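Local coordinates for protein MATE family efflux transporter (PDB 6IDP) that probably exports drugs and other toxic compounds across the bacterial inner membrane as a MATE-family multidrug transporter whose conformational change depends on protons, at residues A[362-370]-A[418-429]; A[95-103]-A[142-150]. All coordinates share one frame; numbering follows the deposited sequence.

Contact 1: residues A[362-370]-A[418-429]; sequences ALGICMLMV and NIIAGWAAWLAY. With OLC ((2R)-2,3-dihydroxypropyl (9Z)-octadec-9-enoate), chain T; OLC ((2R)-2,3-dihydroxypropyl (9Z)-octadec-9-enoate), chain G; OLC ((2R)-2,3-dihydroxypropyl (9Z)-octadec-9-enoate), chain I.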
loop_
_atom_site.group_PDB
_atom_site.type_symbol
_atom_site.label_atom_id
_atom_site.label_comp_id
_atom_site.label_asym_id
_atom_site.label_seq_id
_atom_site.Cartn_x
_atom_site.Cartn_y
_atom_site.Cartn_z
ATOM N N ALA A 362 -15.857 -4.786 6.599
ATOM C CA ALA A 362 -16.349 -4.876 5.232
ATOM C C ALA A 362 -15.368 -4.240 4.245
ATOM O O ALA A 362 -15.197 -4.732 3.131
ATOM C CB ALA A 362 -17.714 -4.220 5.124
ATOM N N LEU A 363 -14.733 -3.143 4.649
ATOM C CA LEU A 363 -13.740 -2.494 3.802
ATOM C C LEU A 363 -12.521 -3.395 3.656
ATOM O O LEU A 363 -11.944 -3.507 2.573
ATOM C CB LEU A 363 -13.335 -1.133 4.372
ATOM C CG LEU A 363 -12.295 -0.328 3.588
ATOM C CD1 LEU A 363 -12.734 -0.119 2.146
ATOM C CD2 LEU A 363 -12.029 1.015 4.263
ATOM N N GLY A 364 -12.137 -4.034 4.757
ATOM C CA GLY A 364 -11.051 -4.995 4.748
ATOM C C GLY A 364 -11.310 -6.146 3.790
ATOM O O GLY A 364 -10.387 -6.626 3.133
ATOM N N ILE A 365 -12.564 -6.589 3.713
ATOM C CA ILE A 365 -12.952 -7.639 2.774
ATOM C C ILE A 365 -12.721 -7.172 1.340
ATOM O O ILE A 365 -12.198 -7.916 0.506
ATOM C CB ILE A 365 -14.429 -8.047 2.945
ATOM C CG1 ILE A 365 -14.642 -8.761 4.284
ATOM C CG2 ILE A 365 -14.877 -8.941 1.789
ATOM C CD1 ILE A 365 -13.860 -10.061 4.420
ATOM N N CYS A 366 -13.108 -5.929 1.071
ATOM C CA CYS A 366 -12.928 -5.324 -0.242
ATOM C C CYS A 366 -11.448 -5.265 -0.618
ATOM O O CYS A 366 -11.073 -5.584 -1.750
ATOM C CB CYS A 366 -13.541 -3.922 -0.268
ATOM S SG CYS A 366 -13.575 -3.162 -1.903
ATOM N N MET A 367 -10.617 -4.861 0.337
ATOM C CA MET A 367 -9.170 -4.848 0.146
ATOM C C MET A 367 -8.650 -6.252 -0.135
ATOM O O MET A 367 -7.789 -6.450 -0.990
ATOM C CB MET A 367 -8.470 -4.275 1.378
ATOM C CG MET A 367 -8.794 -2.817 1.661
ATOM S SD MET A 367 -8.269 -2.295 3.312
ATOM C CE MET A 367 -6.510 -2.609 3.231
ATOM N N LEU A 368 -9.184 -7.220 0.599
ATOM C CA LEU A 368 -8.766 -8.610 0.489
ATOM C C LEU A 368 -9.117 -9.180 -0.879
ATOM O O LEU A 368 -8.302 -9.844 -1.517
ATOM C CB LEU A 368 -9.421 -9.445 1.591
ATOM C CG LEU A 368 -8.555 -10.448 2.351
ATOM C CD1 LEU A 368 -7.402 -9.745 3.046
ATOM C CD2 LEU A 368 -9.406 -11.205 3.358
ATOM N N MET A 369 -10.337 -8.904 -1.326
ATOM C CA MET A 369 -10.824 -9.425 -2.594
ATOM C C MET A 369 -10.039 -8.862 -3.781
ATOM O O MET A 369 -9.823 -9.568 -4.768
ATOM C CB MET A 369 -12.317 -9.130 -2.750
ATOM C CG MET A 369 -13.203 -9.865 -1.748
ATOM S SD MET A 369 -13.069 -11.663 -1.859
ATOM C CE MET A 369 -11.993 -12.046 -0.480
ATOM N N VAL A 370 -9.611 -7.604 -3.680
ATOM C CA VAL A 370 -8.783 -6.998 -4.721
ATOM C C VAL A 370 -7.465 -7.752 -4.863
ATOM O O VAL A 370 -7.073 -8.131 -5.967
ATOM C CB VAL A 370 -8.485 -5.505 -4.435
ATOM C CG1 VAL A 370 -7.358 -5.000 -5.334
ATOM C CG2 VAL A 370 -9.735 -4.663 -4.629
ATOM N N ASN A 418 -18.909 1.619 2.784
ATOM C CA ASN A 418 -17.942 0.563 3.051
ATOM C C ASN A 418 -18.590 -0.815 3.108
ATOM O O ASN A 418 -18.056 -1.783 2.569
ATOM C CB ASN A 418 -17.196 0.837 4.357
ATOM C CG ASN A 418 -16.166 1.941 4.219
ATOM O OD1 ASN A 418 -15.760 2.289 3.112
ATOM N ND2 ASN A 418 -15.732 2.491 5.347
ATOM N N ILE A 419 -19.744 -0.893 3.762
ATOM C CA ILE A 419 -20.458 -2.152 3.915
ATOM C C ILE A 419 -20.936 -2.690 2.572
ATOM O O ILE A 419 -20.772 -3.878 2.276
ATOM C CB ILE A 419 -21.657 -1.992 4.862
ATOM C CG1 ILE A 419 -21.162 -1.856 6.302
ATOM C CG2 ILE A 419 -22.618 -3.174 4.731
ATOM C CD1 ILE A 419 -22.270 -1.699 7.316
ATOM N N ILE A 420 -21.517 -1.809 1.762
ATOM C CA ILE A 420 -21.973 -2.180 0.430
ATOM C C ILE A 420 -20.803 -2.657 -0.431
ATOM O O ILE A 420 -20.900 -3.674 -1.115
ATOM C CB ILE A 420 -22.685 -1.004 -0.270
ATOM C CG1 ILE A 420 -23.970 -0.639 0.479
ATOM C CG2 ILE A 420 -22.998 -1.351 -1.714
ATOM C CD1 ILE A 420 -24.801 0.429 -0.206
ATOM N N ALA A 421 -19.696 -1.925 -0.369
ATOM C CA ALA A 421 -18.508 -2.235 -1.160
ATOM C C ALA A 421 -17.929 -3.608 -0.829
ATOM O O ALA A 421 -17.514 -4.346 -1.726
ATOM C CB ALA A 421 -17.457 -1.164 -0.956
ATOM N N GLY A 422 -17.891 -3.941 0.458
ATOM C CA GLY A 422 -17.373 -5.224 0.896
ATOM C C GLY A 422 -18.254 -6.375 0.446
ATOM O O GLY A 422 -17.765 -7.428 0.027
ATOM N N TRP A 423 -19.563 -6.167 0.536
ATOM C CA TRP A 423 -20.533 -7.157 0.102
ATOM C C TRP A 423 -20.442 -7.353 -1.409
ATOM O O TRP A 423 -20.489 -8.481 -1.904
ATOM C CB TRP A 423 -21.942 -6.729 0.526
ATOM C CG TRP A 423 -23.031 -7.681 0.130
ATOM C CD1 TRP A 423 -24.140 -7.391 -0.613
ATOM C CD2 TRP A 423 -23.120 -9.074 0.457
ATOM N NE1 TRP A 423 -24.914 -8.515 -0.767
ATOM C CE2 TRP A 423 -24.310 -9.562 -0.122
ATOM C CE3 TRP A 423 -22.312 -9.955 1.182
ATOM C CZ2 TRP A 423 -24.709 -10.892 0.002
ATOM C CZ3 TRP A 423 -22.710 -11.274 1.302
ATOM C CH2 TRP A 423 -23.895 -11.729 0.716
ATOM N N ALA A 424 -20.293 -6.248 -2.134
ATOM C CA ALA A 424 -20.158 -6.287 -3.585
ATOM C C ALA A 424 -18.875 -6.996 -4.008
ATOM O O ALA A 424 -18.855 -7.726 -4.999
ATOM C CB ALA A 424 -20.190 -4.880 -4.157
ATOM N N ALA A 425 -17.804 -6.768 -3.255
ATOM C CA ALA A 425 -16.506 -7.354 -3.564
ATOM C C ALA A 425 -16.549 -8.872 -3.426
ATOM O O ALA A 425 -16.017 -9.598 -4.264
ATOM C CB ALA A 425 -15.432 -6.768 -2.662
ATOM N N TRP A 426 -17.190 -9.338 -2.359
ATOM C CA TRP A 426 -17.351 -10.762 -2.115
ATOM C C TRP A 426 -18.179 -11.431 -3.215
ATOM O O TRP A 426 -17.895 -12.559 -3.613
ATOM C CB TRP A 426 -17.995 -10.999 -0.744
ATOM C CG TRP A 426 -18.429 -12.416 -0.538
ATOM C CD1 TRP A 426 -19.704 -12.897 -0.593
ATOM C CD2 TRP A 426 -17.588 -13.537 -0.252
ATOM N NE1 TRP A 426 -19.709 -14.249 -0.356
ATOM C CE2 TRP A 426 -18.422 -14.667 -0.144
ATOM C CE3 TRP A 426 -16.210 -13.696 -0.078
ATOM C CZ2 TRP A 426 -17.922 -15.940 0.132
ATOM C CZ3 TRP A 426 -15.716 -14.960 0.196
ATOM C CH2 TRP A 426 -16.569 -16.064 0.298
ATOM N N LEU A 427 -19.197 -10.727 -3.700
ATOM C CA LEU A 427 -20.043 -11.238 -4.776
ATOM C C LEU A 427 -19.285 -11.319 -6.097
ATOM O O LEU A 427 -19.455 -12.268 -6.867
ATOM C CB LEU A 427 -21.285 -10.359 -4.947
ATOM C CG LEU A 427 -22.305 -10.406 -3.808
ATOM C CD1 LEU A 427 -23.433 -9.414 -4.052
ATOM C CD2 LEU A 427 -22.848 -11.814 -3.650
ATOM N N ALA A 428 -18.458 -10.310 -6.356
ATOM C CA ALA A 428 -17.652 -10.256 -7.571
ATOM C C ALA A 428 -16.605 -11.369 -7.581
ATOM O O ALA A 428 -16.327 -11.963 -8.622
ATOM C CB ALA A 428 -16.983 -8.900 -7.704
ATOM N N TYR A 429 -16.025 -11.631 -6.414
ATOM C CA TYR A 429 -15.086 -12.733 -6.241
ATOM C C TYR A 429 -15.752 -14.075 -6.518
ATOM O O TYR A 429 -15.166 -14.949 -7.157
ATOM C CB TYR A 429 -14.509 -12.716 -4.825
ATOM C CG TYR A 429 -13.842 -14.009 -4.393
ATOM C CD1 TYR A 429 -12.755 -14.522 -5.089
ATOM C CD2 TYR A 429 -14.286 -14.701 -3.274
ATOM C CE1 TYR A 429 -12.137 -15.698 -4.695
ATOM C CE2 TYR A 429 -13.678 -15.878 -2.868
ATOM C CZ TYR A 429 -12.603 -16.371 -3.584
ATOM O OH TYR A 429 -11.992 -17.538 -3.185
HETATM C C18 OLC T . -22.191 -6.962 7.408
HETATM C C17 OLC T . -22.698 -6.644 6.018
HETATM C C16 OLC T . -22.972 -7.932 5.271
HETATM C C12 OLC T . -26.009 -8.543 2.770
HETATM C C15 OLC T . -23.382 -7.627 3.845
HETATM C C13 OLC T . -25.486 -7.129 2.638
HETATM C C14 OLC T . -24.643 -6.788 3.847
HETATM C C18 OLC G . -19.295 -7.674 5.172
HETATM C C10 OLC G . -16.485 -16.078 4.344
HETATM C C9 OLC G . -16.678 -17.234 5.013
HETATM C C17 OLC G . -19.517 -8.024 3.718
HETATM C C11 OLC G . -17.661 -15.160 4.087
HETATM C C16 OLC G . -18.504 -9.061 3.280
HETATM C C12 OLC G . -17.184 -13.786 3.667
HETATM C C15 OLC G . -18.996 -10.455 3.608
HETATM C C13 OLC G . -18.379 -12.864 3.539
HETATM C C14 OLC G . -17.908 -11.452 3.263
HETATM C C18 OLC I . -22.929 -5.999 -7.419
HETATM C C17 OLC I . -21.452 -6.216 -7.666
HETATM C C11 OLC I . -24.408 -11.895 -8.252
HETATM C C16 OLC I . -21.187 -7.693 -7.848
HETATM C C12 OLC I . -24.129 -10.413 -8.372
HETATM C C15 OLC I . -21.881 -8.170 -9.105
HETATM C C13 OLC I . -23.255 -10.165 -9.584
HETATM C C14 OLC I . -21.890 -9.683 -9.139
#

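Contact 2: residues A[95-103]-A[142-150]; sequences IVIGGIGVA and WTGAMLYFY. With OLC ((2R)-2,3-dihydroxypropyl (9Z)-octadec-9-enoate), chain B; OLC ((2R)-2,3-dihydroxypropyl (9Z)-octadec-9-enoate), chain C; OLC ((2R)-2,3-dihydroxypropyl (9Z)-octadec-9-enoate), chain R.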
loop_
_atom_site.group_PDB
_atom_site.type_symbol
_atom_site.label_atom_id
_atom_site.label_comp_id
_atom_site.label_asym_id
_atom_site.label_seq_id
_atom_site.Cartn_x
_atom_site.Cartn_y
_atom_site.Cartn_z
ATOM N N ILE A 95 13.513 -7.045 -11.781
ATOM C CA ILE A 95 14.547 -6.156 -11.264
ATOM C C ILE A 95 15.034 -5.195 -12.350
ATOM O O ILE A 95 15.218 -4.001 -12.101
ATOM C CB ILE A 95 15.746 -6.954 -10.702
ATOM C CG1 ILE A 95 15.305 -7.827 -9.526
ATOM C CG2 ILE A 95 16.853 -6.022 -10.260
ATOM C CD1 ILE A 95 14.688 -7.046 -8.384
ATOM N N VAL A 96 15.223 -5.720 -13.559
ATOM C CA VAL A 96 15.685 -4.917 -14.686
ATOM C C VAL A 96 14.616 -3.922 -15.145
ATOM O O VAL A 96 14.910 -2.745 -15.358
ATOM C CB VAL A 96 16.110 -5.818 -15.864
ATOM C CG1 VAL A 96 16.305 -5.003 -17.132
ATOM C CG2 VAL A 96 17.383 -6.576 -15.511
ATOM N N ILE A 97 13.381 -4.398 -15.282
ATOM C CA ILE A 97 12.248 -3.551 -15.656
ATOM C C ILE A 97 12.046 -2.407 -14.667
ATOM O O ILE A 97 11.899 -1.250 -15.059
ATOM C CB ILE A 97 10.935 -4.367 -15.742
ATOM C CG1 ILE A 97 10.963 -5.301 -16.951
ATOM C CG2 ILE A 97 9.725 -3.442 -15.814
ATOM C CD1 ILE A 97 11.160 -4.587 -18.267
ATOM N N GLY A 98 12.035 -2.741 -13.381
ATOM C CA GLY A 98 11.854 -1.748 -12.343
ATOM C C GLY A 98 13.006 -0.766 -12.291
ATOM O O GLY A 98 12.796 0.436 -12.134
ATOM N N GLY A 99 14.224 -1.278 -12.428
ATOM C CA GLY A 99 15.411 -0.445 -12.375
ATOM C C GLY A 99 15.421 0.623 -13.447
ATOM O O GLY A 99 15.633 1.801 -13.162
ATOM N N ILE A 100 15.181 0.208 -14.684
ATOM C CA ILE A 100 15.181 1.127 -15.812
ATOM C C ILE A 100 13.949 2.017 -15.794
ATOM O O ILE A 100 14.044 3.230 -15.993
ATOM C CB ILE A 100 15.240 0.367 -17.144
ATOM C CG1 ILE A 100 16.494 -0.504 -17.190
ATOM C CG2 ILE A 100 15.205 1.340 -18.317
ATOM C CD1 ILE A 100 16.559 -1.405 -18.395
ATOM N N GLY A 101 12.794 1.405 -15.550
ATOM C CA GLY A 101 11.531 2.117 -15.544
ATOM C C GLY A 101 11.516 3.276 -14.568
ATOM O O GLY A 101 11.223 4.410 -14.947
ATOM N N VAL A 102 11.844 2.997 -13.312
ATOM C CA VAL A 102 11.816 4.030 -12.285
ATOM C C VAL A 102 12.873 5.102 -12.560
ATOM O O VAL A 102 12.627 6.287 -12.342
ATOM C CB VAL A 102 12.018 3.425 -10.880
ATOM C CG1 VAL A 102 12.091 4.523 -9.827
ATOM C CG2 VAL A 102 10.878 2.463 -10.557
ATOM N N ALA A 103 14.032 4.688 -13.064
ATOM C CA ALA A 103 15.087 5.630 -13.437
ATOM C C ALA A 103 14.605 6.595 -14.516
ATOM O O ALA A 103 14.833 7.803 -14.427
ATOM C CB ALA A 103 16.325 4.886 -13.910
ATOM N N TRP A 142 14.128 5.884 -5.987
ATOM C CA TRP A 142 14.603 4.800 -6.837
ATOM C C TRP A 142 15.149 3.657 -5.993
ATOM O O TRP A 142 14.846 2.491 -6.239
ATOM C CB TRP A 142 15.679 5.296 -7.810
ATOM C CG TRP A 142 16.126 4.241 -8.784
ATOM C CD1 TRP A 142 15.609 3.998 -10.024
ATOM C CD2 TRP A 142 17.175 3.282 -8.593
ATOM N NE1 TRP A 142 16.271 2.951 -10.617
ATOM C CE2 TRP A 142 17.236 2.492 -9.760
ATOM C CE3 TRP A 142 18.066 3.013 -7.549
ATOM C CZ2 TRP A 142 18.157 1.454 -9.912
ATOM C CZ3 TRP A 142 18.978 1.982 -7.702
ATOM C CH2 TRP A 142 19.016 1.215 -8.874
ATOM N N THR A 143 15.961 4.005 -5.000
ATOM C CA THR A 143 16.550 3.020 -4.103
ATOM C C THR A 143 15.460 2.269 -3.330
ATOM O O THR A 143 15.551 1.058 -3.140
ATOM C CB THR A 143 17.530 3.686 -3.115
ATOM O OG1 THR A 143 18.480 4.470 -3.845
ATOM C CG2 THR A 143 18.273 2.644 -2.299
ATOM N N GLY A 144 14.428 2.994 -2.903
ATOM C CA GLY A 144 13.309 2.396 -2.199
ATOM C C GLY A 144 12.492 1.466 -3.076
ATOM O O GLY A 144 12.053 0.405 -2.633
ATOM N N ALA A 145 12.288 1.871 -4.326
ATOM C CA ALA A 145 11.555 1.059 -5.290
ATOM C C ALA A 145 12.276 -0.261 -5.552
ATOM O O ALA A 145 11.646 -1.315 -5.605
ATOM C CB ALA A 145 11.361 1.825 -6.588
ATOM N N MET A 146 13.597 -0.192 -5.709
ATOM C CA MET A 146 14.413 -1.372 -5.971
ATOM C C MET A 146 14.400 -2.353 -4.805
ATOM O O MET A 146 14.311 -3.564 -5.011
ATOM C CB MET A 146 15.856 -0.972 -6.284
ATOM C CG MET A 146 16.017 -0.189 -7.567
ATOM S SD MET A 146 15.299 -1.029 -8.988
ATOM C CE MET A 146 16.184 -2.589 -8.959
ATOM N N LEU A 147 14.510 -1.828 -3.588
ATOM C CA LEU A 147 14.421 -2.661 -2.394
ATOM C C LEU A 147 13.053 -3.338 -2.345
ATOM O O LEU A 147 12.945 -4.517 -2.008
ATOM C CB LEU A 147 14.660 -1.833 -1.129
ATOM C CG LEU A 147 14.657 -2.574 0.211
ATOM C CD1 LEU A 147 15.672 -3.708 0.205
ATOM C CD2 LEU A 147 14.940 -1.619 1.361
ATOM N N TYR A 148 12.015 -2.586 -2.704
ATOM C CA TYR A 148 10.658 -3.114 -2.724
ATOM C C TYR A 148 10.503 -4.234 -3.755
ATOM O O TYR A 148 9.790 -5.210 -3.517
ATOM C CB TYR A 148 9.648 -1.996 -3.004
ATOM C CG TYR A 148 8.208 -2.458 -2.929
ATOM C CD1 TYR A 148 7.562 -2.580 -1.705
ATOM C CD2 TYR A 148 7.495 -2.780 -4.079
ATOM C CE1 TYR A 148 6.250 -3.006 -1.625
ATOM C CE2 TYR A 148 6.178 -3.208 -4.009
ATOM C CZ TYR A 148 5.563 -3.318 -2.779
ATOM O OH TYR A 148 4.255 -3.740 -2.698
ATOM N N PHE A 149 11.169 -4.090 -4.897
ATOM C CA PHE A 149 11.111 -5.108 -5.941
ATOM C C PHE A 149 11.790 -6.397 -5.484
ATOM O O PHE A 149 11.323 -7.493 -5.791
ATOM C CB PHE A 149 11.750 -4.595 -7.237
ATOM C CG PHE A 149 11.054 -3.399 -7.827
ATOM C CD1 PHE A 149 9.678 -3.252 -7.720
ATOM C CD2 PHE A 149 11.780 -2.413 -8.484
ATOM C CE1 PHE A 149 9.039 -2.146 -8.263
ATOM C CE2 PHE A 149 11.147 -1.303 -9.023
ATOM C CZ PHE A 149 9.779 -1.172 -8.916
ATOM N N TYR A 150 12.895 -6.263 -4.753
ATOM C CA TYR A 150 13.541 -7.421 -4.143
ATOM C C TYR A 150 12.606 -8.083 -3.138
ATOM O O TYR A 150 12.530 -9.310 -3.064
ATOM C CB TYR A 150 14.849 -7.031 -3.453
ATOM C CG TYR A 150 16.046 -6.939 -4.372
ATOM C CD1 TYR A 150 16.564 -8.072 -4.985
ATOM C CD2 TYR A 150 16.673 -5.722 -4.608
ATOM C CE1 TYR A 150 17.666 -7.993 -5.821
ATOM C CE2 TYR A 150 17.774 -5.633 -5.438
ATOM C CZ TYR A 150 18.265 -6.769 -6.042
ATOM O OH TYR A 150 19.360 -6.679 -6.869
HETATM C C18 OLC B . 11.308 -0.640 2.204
HETATM C C10 OLC B . 4.522 0.545 0.742
HETATM C C9 OLC B . 3.538 -0.358 0.929
HETATM C C17 OLC B . 10.415 -0.485 0.993
HETATM C C11 OLC B . 5.223 0.646 -0.594
HETATM C C8 OLC B . 3.122 -1.281 -0.195
HETATM C C16 OLC B . 10.722 0.825 0.300
HETATM C C12 OLC B . 6.403 1.590 -0.485
HETATM C C15 OLC B . 9.472 1.372 -0.357
HETATM C C13 OLC B . 7.242 1.215 0.717
HETATM C C14 OLC B . 8.555 1.970 0.688
HETATM C C10 OLC C . 20.122 -1.583 -15.685
HETATM C C9 OLC C . 20.507 -2.799 -16.120
HETATM C C11 OLC C . 20.887 -0.342 -16.086
HETATM C C8 OLC C . 21.715 -2.950 -17.019
HETATM C C24 OLC C . 22.961 -13.325 -20.734
HETATM C C12 OLC C . 20.625 0.749 -15.071
HETATM C C7 OLC C . 22.202 -4.380 -16.956
HETATM C C13 OLC C . 19.134 0.987 -14.956
HETATM C C6 OLC C . 22.256 -4.955 -18.355
HETATM C C14 OLC C . 18.868 1.961 -13.829
HETATM C C5 OLC C . 20.857 -5.266 -18.843
HETATM C C4 OLC C . 20.375 -6.558 -18.220
HETATM C C3 OLC C . 20.036 -7.564 -19.300
HETATM C C2 OLC C . 21.235 -8.445 -19.582
HETATM C C21 OLC C . 20.880 -11.990 -20.808
HETATM C C1 OLC C . 20.790 -9.883 -19.749
HETATM C C22 OLC C . 21.789 -12.908 -21.595
HETATM O O19 OLC C . 19.786 -10.277 -19.190
HETATM O O25 OLC C . 23.993 -13.845 -21.541
HETATM O O23 OLC C . 21.064 -14.048 -21.991
HETATM O O20 OLC C . 21.534 -10.770 -20.548
HETATM C C18 OLC R . 19.077 6.035 -10.407
HETATM C C10 OLC R . 18.443 13.253 -13.374
HETATM C C9 OLC R . 19.033 14.104 -14.241
HETATM C C17 OLC R . 18.639 7.227 -9.582
HETATM C C11 OLC R . 18.273 13.620 -11.915
HETATM C C8 OLC R . 19.542 15.456 -13.783
HETATM C C16 OLC R . 17.843 8.177 -10.451
HETATM C C12 OLC R . 17.037 12.942 -11.360
HETATM C C7 OLC R . 20.096 16.216 -14.969
HETATM C C15 OLC R . 17.753 9.538 -9.793
HETATM C C13 OLC R . 17.430 11.954 -10.282
HETATM C C6 OLC R . 20.079 17.699 -14.671
HETATM C C14 OLC R . 17.238 10.545 -10.801
HETATM C C5 OLC R . 19.640 18.462 -15.902
#

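Contact 1: residues A[362-370]-A[418-429]
M369 and Y429 meet through torsions that fold one side chain and extend the other: M369 is bent at chi2 and again at chi3, while Y429 holds CG anti to the backbone N (chi1 163°). The two side chains cross at about a right angle, with M369 SD 3.5 Å from Y429 CB. The same sulfur lies 4.1 Å from the centroid of the Y429 ring and also reaches W426 CE3, making two Met-aromatic contacts, both oblique to the rings. One turn back, A425 CB lies beside the backbone of C366, 3.8 Å from C366 CA, and touches M369 CB.

The backbones come closest at G422, where A362 O sits 3.2 Å from G422 CA in a CA-H...O contact that is bent at the hydrogen (123°). G422 has no side chain, and its CA lies against that carbonyl, consistent with the close approach of two transmembrane helices of this MATE-family fold, 360-375 and 379-435: the axes of segments 362-370 and 418-429 come within 7.3 Å and cross at 35°. A362 CB fits against the backbone of the partner helix, 3.5 Å from N418 O. L363 lays its methyl groups against the amide of N418, whose polar ends bond instead to S359 and R389. On the lipid side, one monoolein chain runs over a face of the W426 ring and touches I365 CG2.

Contact 2: residues A[95-103]-A[142-150]
W142 reaches G99 across the helix pair, and its side chain can be followed outward. CB touches V102 CG1 and the end of a monoolein chain. CG, anti to the backbone N (chi1 -175°), carries the indole over toward helix 84-111. CD1 then lies 3.6 Å from V102 CG1 and close to A103 N, which sits at the ring edge. Next, NE1 donates to G99 O over 2.9 Å, almost straight at 175°; it approaches in the carbonyl plane, on a lone pair of G99 O, and that oxygen lies in the indole plane. Farther out, CZ2 is 4.0 Å from C14 of a second monoolein. One indole face is taken by M146 CG of its own helix, the opposite face by C18 of the first monoolein.

The helices run antiparallel, the segment axes 9.6 Å apart, and large side chains meet glycines between them. M146 SD settles 3.4 Å from G99 CA, and F149 CE2 stands equally near the bare CA of G98. Farther along, I95 CD1 is centred over one face of Y150, 4.0 Å from the ring centroid and 12° off its normal, a CH-pi contact.

G99 O also accepts a weak bond from A103 N (3.3 Å); the indole N-H adds a shorter one. That bond satisfies the polar group of the W142 side chain beside lipid chains and probably fixes the rotation of its ring.

How the contacts relate
Contact 2 comes first along the chain, joining helices 84-111 and 124-156 in the N-terminal MatE domain; contact 1 follows, pairing helix 360-375 with the long helix 379-435, and its segment 362-370 belongs to the C-terminal MatE domain. Their centres are 31 Å apart, on opposite sides of the chain's centre, and their nearest atoms remain about 12 Å apart, so neither touches the other. They share no helix. This separation is consistent with the two-lobed MATE fold, each contact belonging to a different helical bundle. Monoolein chains beside both are consistent with each helix pair bordering the lipid-facing surface of the transporter.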